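Local coordinates for rhamnose ABC transporter, rhamnose-binding protein (Actinomyces odontolyticus ATCC 17982, PDB 5BQ3), which probably binds rhamnose or a related sugar and is likely to deliver it to a membrane ABC transporter for uptake, at residues 127-132 with 275-280; 176-181 with 187-192; 73-78 with 100-105. All coordinates share one frame; numbering follows the deposited sequence.

Contact 1: 127-132 with 275-280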
ATOM      1  N   LEU A 127       0.952   5.777  16.697  1.00 30.83           N
ATOM      2  CA  LEU A 127       1.748   5.814  15.465  1.00 29.82           C
ATOM      3  C   LEU A 127       1.009   5.163  14.296  1.00 31.14           C
ATOM      4  O   LEU A 127       0.259   4.207  14.497  1.00 30.19           O
ATOM      5  CB  LEU A 127       3.069   5.048  15.720  1.00 30.38           C
ATOM      6  CG  LEU A 127       4.395   5.680  15.290  1.00 35.89           C
ATOM      7  CD1 LEU A 127       4.661   7.001  16.006  1.00 37.41           C
ATOM      8  CD2 LEU A 127       5.540   4.748  15.596  1.00 38.49           C
ATOM      9  N   PHE A 128       1.244   5.669  13.068  1.00 26.95           N
ATOM     10  CA  PHE A 128       0.704   5.104  11.826  1.00 24.97           C
ATOM     11  C   PHE A 128       1.867   4.732  10.893  1.00 29.24           C
ATOM     12  O   PHE A 128       2.773   5.540  10.690  1.00 28.97           O
ATOM     13  CB  PHE A 128      -0.299   6.048  11.127  1.00 25.97           C
ATOM     14  CG  PHE A 128      -0.733   5.628   9.734  1.00 25.91           C
ATOM     15  CD1 PHE A 128      -1.311   4.379   9.510  1.00 27.78           C
ATOM     16  CD2 PHE A 128      -0.580   6.485   8.652  1.00 27.06           C
ATOM     17  CE1 PHE A 128      -1.690   3.986   8.221  1.00 27.42           C
ATOM     18  CE2 PHE A 128      -0.969   6.092   7.365  1.00 28.57           C
ATOM     19  CZ  PHE A 128      -1.528   4.850   7.161  1.00 25.79           C
ATOM     20  N   ILE A 129       1.845   3.501  10.351  1.00 26.12           N
ATOM     21  CA  ILE A 129       2.859   2.991   9.429  1.00 26.03           C
ATOM     22  C   ILE A 129       2.245   2.928   8.035  1.00 30.99           C
ATOM     23  O   ILE A 129       1.346   2.119   7.787  1.00 30.29           O
ATOM     24  CB  ILE A 129       3.461   1.617   9.872  1.00 29.09           C
ATOM     25  CG1 ILE A 129       3.750   1.538  11.407  1.00 29.51           C
ATOM     26  CG2 ILE A 129       4.704   1.253   9.038  1.00 29.98           C
ATOM     27  CD1 ILE A 129       4.794   2.536  12.014  1.00 32.80           C
ATOM     28  N   ASN A 130       2.706   3.808   7.139  1.00 28.70           N
ATOM     29  CA  ASN A 130       2.236   3.854   5.760  1.00 28.66           C
ATOM     30  C   ASN A 130       3.242   3.155   4.852  1.00 35.03           C
ATOM     31  O   ASN A 130       4.451   3.328   5.026  1.00 35.46           O
ATOM     32  CB  ASN A 130       2.010   5.301   5.315  1.00 29.32           C
ATOM     33  CG  ASN A 130       0.996   5.502   4.206  1.00 48.40           C
ATOM     34  OD1 ASN A 130       0.369   4.567   3.680  1.00 40.93           O
ATOM     35  ND2 ASN A 130       0.792   6.755   3.847  1.00 40.77           N
ATOM     36  N   GLN A 131       2.742   2.350   3.902  1.00 32.82           N
ATOM     37  CA  GLN A 131       3.559   1.604   2.936  1.00 33.24           C
ATOM     38  C   GLN A 131       4.401   2.546   2.092  1.00 38.13           C
ATOM     39  O   GLN A 131       5.618   2.391   2.006  1.00 38.20           O
ATOM     40  CB  GLN A 131       2.676   0.755   1.991  1.00 34.26           C
ATOM     41  CG  GLN A 131       1.619  -0.105   2.665  1.00 54.67           C
ATOM     42  CD  GLN A 131       0.257   0.540   2.629  1.00 77.41           C
ATOM     43  OE1 GLN A 131       0.017   1.593   3.235  1.00 73.86           O
ATOM     44  NE2 GLN A 131      -0.674  -0.097   1.931  1.00 70.47           N
ATOM     45  N   VAL A 132       3.729   3.524   1.465  1.00 35.55           N
ATOM     46  CA  VAL A 132       4.282   4.497   0.521  1.00 35.81           C
ATOM     47  C   VAL A 132       3.669   5.889   0.737  1.00 40.37           C
ATOM     48  O   VAL A 132       2.535   5.997   1.206  1.00 40.40           O
ATOM     49  CB  VAL A 132       4.032   4.011  -0.945  1.00 39.21           C
ATOM     50  CG1 VAL A 132       4.965   2.866  -1.323  1.00 39.41           C
ATOM     51  CG2 VAL A 132       2.576   3.602  -1.166  1.00 38.22           C
ATOM     52  N   GLY A 275       4.437  -4.821   7.868  1.00 33.13           N
ATOM     53  CA  GLY A 275       4.224  -5.535   9.123  1.00 33.18           C
ATOM     54  C   GLY A 275       5.485  -5.580   9.966  1.00 37.09           C
ATOM     55  O   GLY A 275       5.414  -5.492  11.196  1.00 37.36           O
ATOM     56  N   TYR A 276       6.651  -5.687   9.295  1.00 33.12           N
ATOM     57  CA  TYR A 276       7.989  -5.722   9.889  1.00 33.59           C
ATOM     58  C   TYR A 276       8.287  -4.414  10.640  1.00 38.13           C
ATOM     59  O   TYR A 276       8.633  -4.470  11.819  1.00 39.40           O
ATOM     60  CB  TYR A 276       9.050  -5.981   8.796  1.00 34.70           C
ATOM     61  CG  TYR A 276      10.417  -6.360   9.321  1.00 36.97           C
ATOM     62  CD1 TYR A 276      10.765  -7.693   9.523  1.00 39.83           C
ATOM     63  CD2 TYR A 276      11.385  -5.391   9.566  1.00 37.81           C
ATOM     64  CE1 TYR A 276      12.025  -8.048  10.002  1.00 41.71           C
ATOM     65  CE2 TYR A 276      12.649  -5.733  10.041  1.00 39.82           C
ATOM     66  CZ  TYR A 276      12.966  -7.063  10.257  1.00 47.54           C
ATOM     67  OH  TYR A 276      14.215  -7.395  10.722  1.00 50.42           O
ATOM     68  N   VAL A 277       8.129  -3.251   9.967  1.00 33.52           N
ATOM     69  CA  VAL A 277       8.361  -1.905  10.520  1.00 32.88           C
ATOM     70  C   VAL A 277       7.380  -1.638  11.676  1.00 35.55           C
ATOM     71  O   VAL A 277       7.798  -1.121  12.712  1.00 35.63           O
ATOM     72  CB  VAL A 277       8.282  -0.802   9.416  1.00 36.08           C
ATOM     73  CG1 VAL A 277       8.337   0.606  10.008  1.00 36.14           C
ATOM     74  CG2 VAL A 277       9.394  -0.978   8.384  1.00 36.26           C
ATOM     75  N   ALA A 278       6.098  -2.025  11.508  1.00 30.95           N
ATOM     76  CA  ALA A 278       5.033  -1.841  12.499  1.00 30.27           C
ATOM     77  C   ALA A 278       5.326  -2.562  13.823  1.00 34.90           C
ATOM     78  O   ALA A 278       5.105  -1.981  14.883  1.00 34.60           O
ATOM     79  CB  ALA A 278       3.708  -2.312  11.930  1.00 30.36           C
ATOM     80  N   ALA A 279       5.840  -3.808  13.762  1.00 32.54           N
ATOM     81  CA  ALA A 279       6.185  -4.606  14.941  1.00 33.01           C
ATOM     82  C   ALA A 279       7.363  -3.986  15.692  1.00 37.77           C
ATOM     83  O   ALA A 279       7.367  -4.006  16.925  1.00 38.80           O
ATOM     84  CB  ALA A 279       6.506  -6.034  14.534  1.00 34.24           C
ATOM     85  N   TYR A 280       8.341  -3.407  14.957  1.00 33.57           N
ATOM     86  CA  TYR A 280       9.507  -2.736  15.542  1.00 34.02           C
ATOM     87  C   TYR A 280       9.112  -1.379  16.124  1.00 37.73           C
ATOM     88  O   TYR A 280       9.676  -0.969  17.139  1.00 37.73           O
ATOM     89  CB  TYR A 280      10.640  -2.577  14.512  1.00 35.34           C
ATOM     90  CG  TYR A 280      11.578  -3.765  14.470  1.00 37.60           C
ATOM     91  CD1 TYR A 280      12.680  -3.839  15.318  1.00 40.92           C
ATOM     92  CD2 TYR A 280      11.354  -4.825  13.597  1.00 37.82           C
ATOM     93  CE1 TYR A 280      13.538  -4.938  15.294  1.00 42.65           C
ATOM     94  CE2 TYR A 280      12.205  -5.928  13.565  1.00 39.87           C
ATOM     95  CZ  TYR A 280      13.293  -5.985  14.420  1.00 47.90           C
ATOM     96  OH  TYR A 280      14.136  -7.070  14.380  1.00 50.15           O
TER
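I129 packs its aliphatic side chain on V277 and A278 in a buried helix-on-sheet contact of the N-terminal lobe of this type I periplasmic binding protein fold. I129 lies on strand 127-130 of the six-stranded parallel sheet, while V277 and A278 belong to helix 271-287, which comes from much later in the chain and covers that sheet. The backbones approach to 6.1 Å between I129 CA and A278 CA. No hydrogen bond links the two segments; the contact is apolar, burying 128 Å² in all. I129 is the single side chain of the strand that does the touching, and its two branches divide the work. CG2, placed opposite the backbone N (chi1 of CG1 is -42°), meets V277 CG1 at 3.8 Å, the two side chains crossing obliquely. V277 presents that methyl by holding CG1 anti to its own N, chi1 172°. The ethyl branch of I129 faces A278 through CG1, whereas CD1 turns aside and lies farther from A278 than CG1 does. Cutting I129 back to an alanine would remove both branches and is likely to leave a gap beside V277 and A278. V114, F116 and V314 of the flanking strands also touch I129, and A278 rests on F116 as well. On helix 271-287, Y276 OH and Y280 OH both bond E55 OE1 of helix 40-56, fastening the two helices together. At A278 the ethyl branch meets backbone and methyl almost equally, I129 CG1 lying 3.8 Å from A278 CA and 3.9 Å from A278 CB.

Contact 2: 176-181 with 187-192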
ATOM      1  N   ASP A 176       0.138  17.781 -11.714  1.00 41.14           N
ATOM      2  CA  ASP A 176       0.922  18.908 -11.201  1.00 42.94           C
ATOM      3  C   ASP A 176       2.391  18.812 -11.634  1.00 47.18           C
ATOM      4  O   ASP A 176       2.998  19.833 -11.954  1.00 47.81           O
ATOM      5  CB  ASP A 176       0.839  18.975  -9.660  1.00 45.12           C
ATOM      6  CG  ASP A 176      -0.512  19.361  -9.078  1.00 58.44           C
ATOM      7  OD1 ASP A 176      -1.304  20.028  -9.788  1.00 60.51           O
ATOM      8  OD2 ASP A 176      -0.767  19.026  -7.897  1.00 63.78           O
ATOM      9  N   GLU A 177       2.955  17.588 -11.629  1.00 43.00           N
ATOM     10  CA  GLU A 177       4.339  17.298 -12.009  1.00 43.31           C
ATOM     11  C   GLU A 177       4.559  17.472 -13.511  1.00 47.37           C
ATOM     12  O   GLU A 177       5.626  17.928 -13.914  1.00 48.59           O
ATOM     13  CB  GLU A 177       4.730  15.878 -11.583  1.00 43.48           C
ATOM     14  CG  GLU A 177       5.079  15.735 -10.108  1.00 52.54           C
ATOM     15  CD  GLU A 177       6.430  16.268  -9.670  1.00 72.13           C
ATOM     16  OE1 GLU A 177       7.373  16.282 -10.492  1.00 71.06           O
ATOM     17  OE2 GLU A 177       6.555  16.638  -8.481  1.00 67.63           O
ATOM     18  N   ILE A 178       3.553  17.118 -14.334  1.00 42.65           N
ATOM     19  CA  ILE A 178       3.599  17.264 -15.796  1.00 42.69           C
ATOM     20  C   ILE A 178       3.660  18.767 -16.151  1.00 49.27           C
ATOM     21  O   ILE A 178       4.432  19.157 -17.030  1.00 50.46           O
ATOM     22  CB  ILE A 178       2.394  16.528 -16.457  1.00 43.93           C
ATOM     23  CG1 ILE A 178       2.610  15.000 -16.416  1.00 42.26           C
ATOM     24  CG2 ILE A 178       2.135  17.009 -17.898  1.00 45.54           C
ATOM     25  CD1 ILE A 178       1.349  14.151 -16.490  1.00 43.79           C
ATOM     26  N   ALA A 179       2.876  19.596 -15.439  1.00 46.57           N
ATOM     27  CA  ALA A 179       2.817  21.043 -15.643  1.00 48.43           C
ATOM     28  C   ALA A 179       4.055  21.762 -15.090  1.00 54.67           C
ATOM     29  O   ALA A 179       4.475  22.766 -15.671  1.00 56.00           O
ATOM     30  CB  ALA A 179       1.564  21.606 -14.994  1.00 49.10           C
ATOM     31  N   SER A 180       4.631  21.257 -13.980  1.00 51.34           N
ATOM     32  CA  SER A 180       5.783  21.875 -13.323  1.00 53.09           C
ATOM     33  C   SER A 180       7.143  21.301 -13.790  1.00 58.29           C
ATOM     34  O   SER A 180       7.896  22.016 -14.453  1.00 60.25           O
ATOM     35  CB  SER A 180       5.661  21.779 -11.803  1.00 55.89           C
ATOM     36  OG  SER A 180       5.611  20.437 -11.345  1.00 62.56           O
ATOM     37  N   ASN A 181       7.462  20.039 -13.432  1.00 53.18           N
ATOM     38  CA  ASN A 181       8.737  19.382 -13.744  1.00 53.23           C
ATOM     39  C   ASN A 181       8.970  19.238 -15.253  1.00 56.28           C
ATOM     40  O   ASN A 181       8.099  18.742 -15.970  1.00 54.65           O
ATOM     41  CB  ASN A 181       8.808  18.006 -13.067  1.00 53.65           C
ATOM     42  CG  ASN A 181      10.199  17.522 -12.733  1.00 79.96           C
ATOM     43  OD1 ASN A 181      11.164  17.714 -13.487  1.00 78.15           O
ATOM     44  ND2 ASN A 181      10.318  16.837 -11.605  1.00 70.34           N
ATOM     45  N   ILE A 187       5.159  14.208 -21.421  1.00 42.47           N
ATOM     46  CA  ILE A 187       4.004  13.334 -21.184  1.00 40.74           C
ATOM     47  C   ILE A 187       2.721  14.149 -21.390  1.00 43.99           C
ATOM     48  O   ILE A 187       2.489  15.133 -20.682  1.00 43.99           O
ATOM     49  CB  ILE A 187       4.054  12.659 -19.773  1.00 42.94           C
ATOM     50  CG1 ILE A 187       5.328  11.798 -19.597  1.00 43.57           C
ATOM     51  CG2 ILE A 187       2.780  11.831 -19.504  1.00 42.45           C
ATOM     52  CD1 ILE A 187       5.762  11.556 -18.160  1.00 50.14           C
ATOM     53  N   GLU A 188       1.901  13.739 -22.366  1.00 39.47           N
ATOM     54  CA  GLU A 188       0.637  14.404 -22.669  1.00 38.54           C
ATOM     55  C   GLU A 188      -0.535  13.492 -22.308  1.00 38.98           C
ATOM     56  O   GLU A 188      -0.745  12.471 -22.966  1.00 37.87           O
ATOM     57  CB  GLU A 188       0.581  14.817 -24.153  1.00 40.99           C
ATOM     58  CG  GLU A 188      -0.623  15.679 -24.509  1.00 52.61           C
ATOM     59  CD  GLU A 188      -1.133  15.602 -25.939  1.00 73.86           C
ATOM     60  OE1 GLU A 188      -0.519  14.890 -26.767  1.00 71.39           O
ATOM     61  OE2 GLU A 188      -2.159  16.256 -26.228  1.00 67.36           O
ATOM     62  N   ILE A 189      -1.292  13.856 -21.252  1.00 34.15           N
ATOM     63  CA  ILE A 189      -2.482  13.106 -20.841  1.00 32.60           C
ATOM     64  C   ILE A 189      -3.588  13.459 -21.842  1.00 36.01           C
ATOM     65  O   ILE A 189      -3.883  14.640 -22.041  1.00 36.95           O
ATOM     66  CB  ILE A 189      -2.890  13.340 -19.355  1.00 35.08           C
ATOM     67  CG1 ILE A 189      -1.717  13.065 -18.367  1.00 34.98           C
ATOM     68  CG2 ILE A 189      -4.160  12.552 -18.972  1.00 34.48           C
ATOM     69  CD1 ILE A 189      -1.065  11.625 -18.371  1.00 41.30           C
ATOM     70  N   VAL A 190      -4.128  12.443 -22.525  1.00 31.16           N
ATOM     71  CA  VAL A 190      -5.144  12.628 -23.567  1.00 31.06           C
ATOM     72  C   VAL A 190      -6.517  12.062 -23.137  1.00 34.94           C
ATOM     73  O   VAL A 190      -7.517  12.358 -23.787  1.00 35.99           O
ATOM     74  CB  VAL A 190      -4.694  12.047 -24.941  1.00 34.42           C
ATOM     75  CG1 VAL A 190      -3.431  12.736 -25.448  1.00 34.67           C
ATOM     76  CG2 VAL A 190      -4.501  10.535 -24.884  1.00 33.32           C
ATOM     77  N   ALA A 191      -6.561  11.251 -22.063  1.00 30.31           N
ATOM     78  CA  ALA A 191      -7.795  10.648 -21.560  1.00 30.03           C
ATOM     79  C   ALA A 191      -7.700  10.264 -20.082  1.00 33.80           C
ATOM     80  O   ALA A 191      -6.620   9.926 -19.592  1.00 32.73           O
ATOM     81  CB  ALA A 191      -8.157   9.419 -22.381  1.00 30.73           C
ATOM     82  N   LYS A 192      -8.852  10.301 -19.387  1.00 31.16           N
ATOM     83  CA  LYS A 192      -9.030   9.926 -17.985  1.00 30.74           C
ATOM     84  C   LYS A 192     -10.328   9.126 -17.861  1.00 37.10           C
ATOM     85  O   LYS A 192     -11.414   9.708 -17.748  1.00 37.90           O
ATOM     86  CB  LYS A 192      -9.033  11.161 -17.066  1.00 32.78           C
ATOM     87  CG  LYS A 192      -7.647  11.714 -16.752  1.00 41.10           C
ATOM     88  CD  LYS A 192      -7.562  12.265 -15.328  1.00 48.46           C
ATOM     89  CE  LYS A 192      -7.998  13.699 -15.212  1.00 56.50           C
ATOM     90  NZ  LYS A 192      -8.102  14.121 -13.792  1.00 64.36           N
TER
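The helix-to-strand return of a beta-alpha-beta unit is packed here, with I178 near the end of helix 165-180 laid against I187 and I189 of strand 187-194. The backbones approach to 6.7 Å between I178 CA and I187 CA, and 134 Å² is buried without any hydrogen bond across. Extended by a chi2 of 156°, the ethyl arm of I178 carries CD1 across to I189, the side chains meeting at about a right angle. CD1 of I178 sits 3.8 Å from I189 CG1, with I189 CD1 close behind, and 4.1 Å from I187 CG2. The other branch, CG2 of I178, lies against the carbonyl oxygen of I187. In this unit strand 153-159 leads into the helix and lies beside strand 187-194, one of the two outermost strands of the four-stranded parallel sheet in the C-terminal lobe. L142 of helix 134-149 touches both I178 and I187, adding a second helix to the cluster. In the last part of segment 176-181, D176 O takes two bonds, from S180 OG at 2.8 Å and from the backbone S180 N on the opposite face of its carbonyl plane. N181 ND2 bonds E177 OE1 at 3.2 Å, entering nearly along the C-O axis at an N-H...O angle of 157°, while E177 OE2 forms a salt bridge with K135.

Contact 3: 73-78 with 100-105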
ATOM      1  N   SER A  73     -16.393  -4.320  12.422  1.00 48.75           N
ATOM      2  CA  SER A  73     -16.156  -5.760  12.600  1.00 48.39           C
ATOM      3  C   SER A  73     -14.959  -6.078  13.521  1.00 50.30           C
ATOM      4  O   SER A  73     -14.906  -7.177  14.082  1.00 51.08           O
ATOM      5  CB  SER A  73     -15.960  -6.440  11.249  1.00 50.87           C
ATOM      6  OG  SER A  73     -14.838  -5.925  10.552  1.00 56.92           O
ATOM      7  N   GLN A  74     -14.019  -5.127  13.680  1.00 43.92           N
ATOM      8  CA  GLN A  74     -12.805  -5.277  14.491  1.00 42.02           C
ATOM      9  C   GLN A  74     -12.981  -4.832  15.957  1.00 45.67           C
ATOM     10  O   GLN A  74     -12.161  -5.209  16.795  1.00 45.23           O
ATOM     11  CB  GLN A  74     -11.655  -4.474  13.863  1.00 41.30           C
ATOM     12  CG  GLN A  74     -11.261  -4.928  12.461  1.00 46.78           C
ATOM     13  CD  GLN A  74     -10.379  -3.923  11.767  1.00 52.80           C
ATOM     14  OE1 GLN A  74     -10.765  -2.777  11.522  1.00 49.28           O
ATOM     15  NE2 GLN A  74      -9.189  -4.347  11.389  1.00 37.05           N
ATOM     16  N   VAL A  75     -14.030  -4.033  16.257  1.00 42.64           N
ATOM     17  CA  VAL A  75     -14.347  -3.446  17.573  1.00 43.40           C
ATOM     18  C   VAL A  75     -14.389  -4.514  18.699  1.00 49.11           C
ATOM     19  O   VAL A  75     -13.809  -4.285  19.764  1.00 48.85           O
ATOM     20  CB  VAL A  75     -15.662  -2.618  17.523  1.00 48.19           C
ATOM     21  CG1 VAL A  75     -16.052  -2.075  18.898  1.00 49.43           C
ATOM     22  CG2 VAL A  75     -15.548  -1.475  16.520  1.00 46.76           C
ATOM     23  N   SER A  76     -15.049  -5.665  18.462  1.00 46.83           N
ATOM     24  CA  SER A  76     -15.152  -6.746  19.451  1.00 48.10           C
ATOM     25  C   SER A  76     -13.788  -7.387  19.736  1.00 51.05           C
ATOM     26  O   SER A  76     -13.536  -7.789  20.871  1.00 51.71           O
ATOM     27  CB  SER A  76     -16.145  -7.811  18.992  1.00 53.50           C
ATOM     28  OG  SER A  76     -15.762  -8.394  17.758  1.00 63.96           O
ATOM     29  N   PHE A  77     -12.911  -7.459  18.715  1.00 45.88           N
ATOM     30  CA  PHE A  77     -11.566  -8.033  18.809  1.00 44.54           C
ATOM     31  C   PHE A  77     -10.596  -7.091  19.529  1.00 47.03           C
ATOM     32  O   PHE A  77      -9.723  -7.582  20.245  1.00 47.02           O
ATOM     33  CB  PHE A  77     -11.028  -8.411  17.420  1.00 45.04           C
ATOM     34  CG  PHE A  77     -11.793  -9.548  16.790  1.00 47.56           C
ATOM     35  CD1 PHE A  77     -11.467 -10.869  17.075  1.00 51.80           C
ATOM     36  CD2 PHE A  77     -12.863  -9.301  15.939  1.00 49.92           C
ATOM     37  CE1 PHE A  77     -12.194 -11.921  16.515  1.00 54.15           C
ATOM     38  CE2 PHE A  77     -13.592 -10.353  15.380  1.00 54.12           C
ATOM     39  CZ  PHE A  77     -13.253 -11.657  15.672  1.00 53.46           C
ATOM     40  N   ILE A  78     -10.750  -5.754  19.356  1.00 41.96           N
ATOM     41  CA  ILE A  78      -9.915  -4.747  20.030  1.00 40.81           C
ATOM     42  C   ILE A  78     -10.200  -4.822  21.538  1.00 46.63           C
ATOM     43  O   ILE A  78      -9.263  -4.945  22.324  1.00 46.43           O
ATOM     44  CB  ILE A  78     -10.113  -3.304  19.461  1.00 42.72           C
ATOM     45  CG1 ILE A  78      -9.756  -3.224  17.958  1.00 41.30           C
ATOM     46  CG2 ILE A  78      -9.293  -2.272  20.259  1.00 42.80           C
ATOM     47  CD1 ILE A  78     -10.548  -2.176  17.174  1.00 45.56           C
ATOM     48  N   CYS A 100     -12.167   3.750  16.267  1.00 41.07           N
ATOM     49  CA  CYS A 100     -11.571   4.802  17.099  1.00 41.33           C
ATOM     50  C   CYS A 100     -11.956   4.725  18.604  1.00 45.00           C
ATOM     51  O   CYS A 100     -11.021   4.794  19.401  1.00 44.76           O
ATOM     52  CB  CYS A 100     -11.868   6.186  16.530  1.00 42.39           C
ATOM     53  SG  CYS A 100     -10.829   7.506  17.208  1.00 46.75           S
ATOM     54  N   PRO A 101     -13.239   4.585  19.051  1.00 41.35           N
ATOM     55  CA  PRO A 101     -13.501   4.531  20.504  1.00 41.92           C
ATOM     56  C   PRO A 101     -12.876   3.315  21.197  1.00 44.04           C
ATOM     57  O   PRO A 101     -12.432   3.440  22.337  1.00 43.88           O
ATOM     58  CB  PRO A 101     -15.031   4.477  20.591  1.00 45.26           C
ATOM     59  CG  PRO A 101     -15.509   4.963  19.294  1.00 49.38           C
ATOM     60  CD  PRO A 101     -14.506   4.500  18.299  1.00 43.18           C
ATOM     61  N   ALA A 102     -12.832   2.153  20.510  1.00 39.10           N
ATOM     62  CA  ALA A 102     -12.246   0.914  21.029  1.00 38.22           C
ATOM     63  C   ALA A 102     -10.725   1.043  21.159  1.00 39.83           C
ATOM     64  O   ALA A 102     -10.158   0.554  22.135  1.00 39.68           O
ATOM     65  CB  ALA A 102     -12.603  -0.257  20.128  1.00 38.45           C
ATOM     66  N   LEU A 103     -10.076   1.727  20.192  1.00 34.68           N
ATOM     67  CA  LEU A 103      -8.629   1.964  20.184  1.00 32.95           C
ATOM     68  C   LEU A 103      -8.229   3.017  21.225  1.00 39.05           C
ATOM     69  O   LEU A 103      -7.129   2.943  21.771  1.00 38.90           O
ATOM     70  CB  LEU A 103      -8.143   2.388  18.789  1.00 31.19           C
ATOM     71  CG  LEU A 103      -8.211   1.354  17.660  1.00 33.84           C
ATOM     72  CD1 LEU A 103      -7.813   1.977  16.334  1.00 32.30           C
ATOM     73  CD2 LEU A 103      -7.345   0.140  17.952  1.00 34.93           C
ATOM     74  N   GLN A 104      -9.116   3.994  21.499  1.00 37.61           N
ATOM     75  CA  GLN A 104      -8.887   5.040  22.500  1.00 38.64           C
ATOM     76  C   GLN A 104      -8.976   4.449  23.909  1.00 45.16           C
ATOM     77  O   GLN A 104      -8.262   4.902  24.806  1.00 45.98           O
ATOM     78  CB  GLN A 104      -9.875   6.198  22.322  1.00 40.63           C
ATOM     79  CG  GLN A 104      -9.474   7.151  21.196  1.00 40.93           C
ATOM     80  CD  GLN A 104     -10.476   8.249  20.955  1.00 48.77           C
ATOM     81  OE1 GLN A 104     -11.683   8.021  20.897  1.00 44.87           O
ATOM     82  NE2 GLN A 104      -9.989   9.460  20.752  1.00 36.28           N
ATOM     83  N   ASP A 105      -9.823   3.414  24.087  1.00 42.65           N
ATOM     84  CA  ASP A 105      -9.981   2.677  25.344  1.00 43.52           C
ATOM     85  C   ASP A 105      -8.761   1.789  25.592  1.00 45.99           C
ATOM     86  O   ASP A 105      -8.454   1.478  26.741  1.00 46.72           O
ATOM     87  CB  ASP A 105     -11.265   1.829  25.328  1.00 46.52           C
ATOM     88  CG  ASP A 105     -12.557   2.584  25.592  1.00 59.58           C
ATOM     89  OD1 ASP A 105     -12.502   3.663  26.235  1.00 60.98           O
ATOM     90  OD2 ASP A 105     -13.630   2.068  25.209  1.00 67.56           O
TER
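Helix 75-83 and helix 100-109 come together with 5.9 Å between V75 CA and A102 CA, a close spacing consistent with the small side chain of A102. A102 directs its methyl toward helix 75-83 and is met there by two side chains: V75 CG1 lies 4.1 Å from A102 CB, and I78 CG2 lies 3.9 Å from it. On helix 75-83, I78 carries most of the contact. With CG2 anti to its backbone N (chi1 of CG1 is -60°), that methyl also lies over the A102 carbonyl and reaches L103 CD2 at 3.9 Å. CD1 of I78 touches the same leucine methyl, and the two side chains cross at about a right angle. Both helices pack on the same face of strand 88-91 in the parallel beta sheet of the N-terminal lobe, an alpha/beta fold, one leading into the strand and the other following it, and I78 and L103 both rest on I91. Just ahead of V75, the amide of Q74 is gripped by three bonds, from NE2 to A92 O and P34 O, and to OE1 from N94 N. At the start of the second helix C100 SG is joined to C124 SG in a disulfide.

Overall arrangement
From the N terminus, contact 3 closes first, a short span that brings helix 100-109 back to helix 75-83 after strand 88-91 in the N-terminal lobe. Contact 1 then opens on strand 127-130, and the chain crosses to the other lobe. There contact 2 closes the short connection between helix 165-180 and strand 187-194, wholly within the long excursion that ends when helix 271-287 returns to complete contact 1. No contacts cross along the chain. Contacts 1 and 3 share a lobe, their centres 19 Å apart, whereas contact 2 lies on the opposite side of the chain's centre, 32 Å from contact 1 and 42 Å from contact 3 between centres.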